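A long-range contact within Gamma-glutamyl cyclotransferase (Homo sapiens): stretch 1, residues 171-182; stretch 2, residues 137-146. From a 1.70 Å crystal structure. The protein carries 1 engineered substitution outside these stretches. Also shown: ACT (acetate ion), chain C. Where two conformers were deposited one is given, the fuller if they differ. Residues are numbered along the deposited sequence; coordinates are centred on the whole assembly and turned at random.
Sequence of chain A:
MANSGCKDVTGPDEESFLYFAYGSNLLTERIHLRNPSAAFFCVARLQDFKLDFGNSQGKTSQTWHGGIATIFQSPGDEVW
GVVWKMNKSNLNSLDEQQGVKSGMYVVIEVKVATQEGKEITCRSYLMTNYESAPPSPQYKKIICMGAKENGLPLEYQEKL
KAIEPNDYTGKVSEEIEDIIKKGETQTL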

# COMPACT_ATOMS: atom_id res chain seq x y z
N LYS A 171 5.50 21.38 -24.39
CA LYS A 171 6.30 20.25 -24.86
C LYS A 171 6.19 19.01 -23.96
O LYS A 171 6.20 19.12 -22.74
CB LYS A 171 7.77 20.70 -24.84
CG LYS A 171 8.29 21.31 -26.12
CD LYS A 171 9.38 20.43 -26.69
CE LYS A 171 9.06 20.00 -28.11
NZ LYS A 171 9.85 18.81 -28.50
N VAL A 172 6.10 17.82 -24.56
CA VAL A 172 6.43 16.58 -23.82
C VAL A 172 7.58 15.82 -24.51
O VAL A 172 7.99 16.21 -25.60
CB VAL A 172 5.21 15.65 -23.55
CG1 VAL A 172 4.11 16.40 -22.77
CG2 VAL A 172 4.67 15.01 -24.83
N SER A 173 8.09 14.77 -23.87
CA SER A 173 9.18 13.97 -24.47
C SER A 173 8.82 13.48 -25.88
O SER A 173 7.67 13.14 -26.14
CB SER A 173 9.51 12.76 -23.59
OG SER A 173 8.62 11.70 -23.86
N GLU A 174 9.82 13.45 -26.77
CA GLU A 174 9.63 12.96 -28.14
C GLU A 174 8.96 11.59 -28.17
O GLU A 174 8.07 11.34 -29.00
CB GLU A 174 10.95 12.89 -28.89
CG GLU A 174 11.38 14.17 -29.54
CD GLU A 174 12.48 13.96 -30.56
OE1 GLU A 174 13.62 13.65 -30.15
OE2 GLU A 174 12.21 14.10 -31.77
N GLU A 175 9.36 10.71 -27.26
CA GLU A 175 8.80 9.35 -27.20
C GLU A 175 7.29 9.35 -26.95
O GLU A 175 6.54 8.63 -27.62
CB GLU A 175 9.55 8.48 -26.17
CG GLU A 175 9.47 8.98 -24.73
CD GLU A 175 10.68 8.59 -23.90
OE1 GLU A 175 11.19 7.45 -24.07
OE2 GLU A 175 11.12 9.42 -23.06
N ILE A 176 6.84 10.17 -25.99
CA ILE A 176 5.42 10.31 -25.69
C ILE A 176 4.65 10.87 -26.88
O ILE A 176 3.60 10.34 -27.26
CB ILE A 176 5.18 11.19 -24.42
CG1 ILE A 176 5.65 10.46 -23.15
CG2 ILE A 176 3.71 11.57 -24.27
CD1 ILE A 176 5.82 11.38 -21.94
N GLU A 177 5.18 11.95 -27.47
CA GLU A 177 4.53 12.64 -28.58
C GLU A 177 4.30 11.78 -29.82
O GLU A 177 3.29 11.94 -30.51
CB GLU A 177 5.30 13.90 -28.97
CG GLU A 177 4.89 15.14 -28.20
CD GLU A 177 3.43 15.53 -28.41
OE1 GLU A 177 2.97 15.60 -29.58
OE2 GLU A 177 2.73 15.78 -27.40
N ASP A 178 5.24 10.87 -30.09
CA ASP A 178 5.14 9.99 -31.24
C ASP A 178 4.05 8.94 -31.05
O ASP A 178 3.21 8.74 -31.95
CB ASP A 178 6.50 9.33 -31.55
CG ASP A 178 7.47 10.29 -32.24
OD1 ASP A 178 7.04 11.39 -32.65
OD2 ASP A 178 8.66 9.94 -32.38
N ILE A 179 4.05 8.31 -29.88
CA ILE A 179 2.97 7.42 -29.46
C ILE A 179 1.61 8.11 -29.65
O ILE A 179 0.73 7.58 -30.32
CB ILE A 179 3.14 6.95 -28.01
CG1 ILE A 179 4.40 6.10 -27.86
CG2 ILE A 179 1.92 6.17 -27.56
CD1 ILE A 179 4.85 5.90 -26.42
N ILE A 180 1.47 9.30 -29.07
CA ILE A 180 0.24 10.09 -29.20
C ILE A 180 -0.13 10.44 -30.65
O ILE A 180 -1.32 10.41 -31.00
CB ILE A 180 0.33 11.37 -28.33
CG1 ILE A 180 0.03 11.03 -26.86
CG2 ILE A 180 -0.60 12.48 -28.84
CD1 ILE A 180 0.42 12.11 -25.88
N LYS A 181 0.87 10.74 -31.47
CA LYS A 181 0.65 11.20 -32.86
C LYS A 181 -0.34 10.39 -33.71
O LYS A 181 -1.18 10.98 -34.40
CB LYS A 181 1.98 11.38 -33.62
CG LYS A 181 2.50 12.81 -33.60
CD LYS A 181 4.03 12.87 -33.66
CE LYS A 181 4.56 14.11 -32.94
NZ LYS A 181 5.98 13.96 -32.51
N LYS A 182 -0.26 9.06 -33.65
CA LYS A 182 -1.19 8.22 -34.41
C LYS A 182 -2.56 8.12 -33.73
O LYS A 182 -2.68 8.34 -32.53
CB LYS A 182 -0.61 6.83 -34.69
CG LYS A 182 -0.92 5.77 -33.64
CD LYS A 182 0.22 5.61 -32.65
CE LYS A 182 -0.10 4.53 -31.63
NZ LYS A 182 1.11 4.18 -30.82
C ACT C . 1.95 5.34 -14.06
O ACT C . 1.08 5.81 -14.84
OXT ACT C . 2.16 4.10 -14.17
CH3 ACT C . 2.69 6.17 -13.05
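Stretch 2, residues 137-146: PQYKKIICMG

Packing of the helix 137-146 of human gamma-glutamyl cyclotransferase on the segment 171-182 of the same chain. Stretch 2 is helical throughout and continues as a helix beyond Gly146; stretch 1 enters as an extended loop and turns helical at Glu174. The two helices run in broadly the same direction, their axes crossing at 50° with a closest approach of 10.4 Å. The backbones come nearest at Ile180 and Ile142, whose CA atoms lie 7.0 Å apart. No direct hydrogen bond links the stretches, and the 394 Å² buried between them is covered mainly by aliphatic side chains, the methionine and the glutamine.

In the loop, Lys171 points away from stretch 2, whereas Val172 points toward it and sets CG1 3.7 Å from NE2 of Gln138. Ser173 is the N-cap: its OG accepts from Ile176 N at 3.2 Å, satisfying an amide that has no preceding helical turn to bond to. Glu174 and Glu175 lie out of reach of stretch 2. In the first turn of the helix, Ile176 points toward the partner, but loosely, with CG2 4.5 Å from CB of Gln138. Glu177 starts away from stretch 2, yet chi1 and chi2, both m, bring its end back, so that OE2 lies 4.1 Å from CG of Gln138. A water lies between the polar ends of this pair; its O accepts from Gln138 NE2 at 2.8 Å and lies 3.1 Å from Glu177 OE2. Asp178 remains outside the contact; its OD1 forms a salt bridge with NZ of Lys181 at 2.8 Å, along the exposed side of its own helix.

The tightest packing follows. Ile179 points toward stretch 2 and brings CG2 to 3.5 Å from CD1 of Ile142 and 4.1 Å from CE of Met145; that same Met145 CE also lies 3.7 Å from the backbone O of Ile179. Ile180 buries the most area in stretch 1. Its CA-to-CB bond points sideways, but the side chain reaches across, with CD1 3.7 Å from CB of Gln138 and CG1 3.9 Å from CD1 of Ile142. Its CG2 lies 4.4 Å from CD of Lys141, whose chain then leads away from stretch 1. Ile180 thus meets residues from successive turns of the partner helix. Finally, Lys182, whose CA-to-CB bond points sideways, brings the end of its side chain to Met145, with Lys182 CE 3.8 Å from Met145 CE. Tyr139 points away from stretch 1, and its OH donates a very short 2.5 Å hydrogen bond to O of the acetate ion.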

# COMPACT_ATOMS: atom_id res chain seq x y z
N PRO A 137 -3.31 16.56 -20.47
CA PRO A 137 -3.95 15.93 -21.63
C PRO A 137 -3.17 14.75 -22.20
O PRO A 137 -3.78 13.73 -22.57
CB PRO A 137 -4.08 17.09 -22.64
CG PRO A 137 -4.20 18.33 -21.74
CD PRO A 137 -3.22 18.03 -20.59
N GLN A 138 -1.85 14.86 -22.26
CA GLN A 138 -1.01 13.79 -22.79
C GLN A 138 -1.12 12.49 -21.98
O GLN A 138 -1.30 11.39 -22.54
CB GLN A 138 0.43 14.27 -22.93
CG GLN A 138 0.57 15.51 -23.88
CD GLN A 138 0.41 16.86 -23.15
OE1 GLN A 138 -0.11 16.91 -22.05
NE2 GLN A 138 0.91 17.95 -23.76
N TYR A 139 -1.09 12.63 -20.66
CA TYR A 139 -1.21 11.46 -19.79
C TYR A 139 -2.60 10.83 -19.91
O TYR A 139 -2.73 9.61 -20.05
CB TYR A 139 -0.91 11.87 -18.36
CG TYR A 139 -0.79 10.76 -17.35
CD1 TYR A 139 0.24 9.81 -17.42
CD2 TYR A 139 -1.67 10.72 -16.25
CE1 TYR A 139 0.37 8.82 -16.45
CE2 TYR A 139 -1.56 9.73 -15.28
CZ TYR A 139 -0.52 8.78 -15.39
OH TYR A 139 -0.38 7.79 -14.43
N LYS A 140 -3.65 11.66 -19.89
CA LYS A 140 -5.01 11.16 -20.13
C LYS A 140 -5.10 10.40 -21.46
O LYS A 140 -5.70 9.33 -21.53
CB LYS A 140 -6.02 12.32 -20.05
CG LYS A 140 -7.42 11.86 -20.37
CD LYS A 140 -8.45 12.98 -20.37
CE LYS A 140 -9.78 12.41 -20.87
NZ LYS A 140 -10.85 13.45 -20.94
N LYS A 141 -4.54 10.99 -22.53
CA LYS A 141 -4.61 10.37 -23.84
C LYS A 141 -4.00 8.97 -23.83
O LYS A 141 -4.59 8.03 -24.34
CB LYS A 141 -3.93 11.26 -24.88
CG LYS A 141 -4.83 12.41 -25.36
CD LYS A 141 -4.11 13.31 -26.36
CE LYS A 141 -5.06 14.31 -27.00
NZ LYS A 141 -5.25 15.50 -26.14
N ILE A 142 -2.81 8.85 -23.23
CA ILE A 142 -2.14 7.54 -23.14
C ILE A 142 -3.00 6.51 -22.39
O ILE A 142 -3.18 5.37 -22.84
CB ILE A 142 -0.73 7.68 -22.53
CG1 ILE A 142 0.18 8.50 -23.44
CG2 ILE A 142 -0.11 6.31 -22.19
CD1 ILE A 142 0.57 7.84 -24.74
N ILE A 143 -3.58 6.93 -21.26
CA ILE A 143 -4.48 6.07 -20.49
C ILE A 143 -5.69 5.63 -21.32
O ILE A 143 -6.04 4.45 -21.34
CB ILE A 143 -4.90 6.78 -19.17
CG1 ILE A 143 -3.70 6.76 -18.21
CG2 ILE A 143 -6.12 6.11 -18.49
CD1 ILE A 143 -3.87 7.63 -16.96
N CYS A 144 -6.33 6.58 -22.00
CA CYS A 144 -7.49 6.24 -22.83
C CYS A 144 -7.13 5.30 -24.00
O CYS A 144 -7.87 4.34 -24.32
CB CYS A 144 -8.17 7.52 -23.33
SG CYS A 144 -9.03 8.37 -22.00
N MET A 145 -5.97 5.55 -24.60
CA MET A 145 -5.47 4.68 -25.69
C MET A 145 -5.25 3.25 -25.21
O MET A 145 -5.64 2.29 -25.88
CB MET A 145 -4.16 5.22 -26.25
CG MET A 145 -4.35 6.43 -27.16
SD MET A 145 -2.76 7.15 -27.66
CE MET A 145 -2.02 5.79 -28.56
N GLY A 146 -4.62 3.13 -24.04
CA GLY A 146 -4.34 1.80 -23.47
C GLY A 146 -5.62 1.07 -23.11
O GLY A 146 -5.74 -0.14 -23.31
O HOH W 1 1.79 18.54 -26.39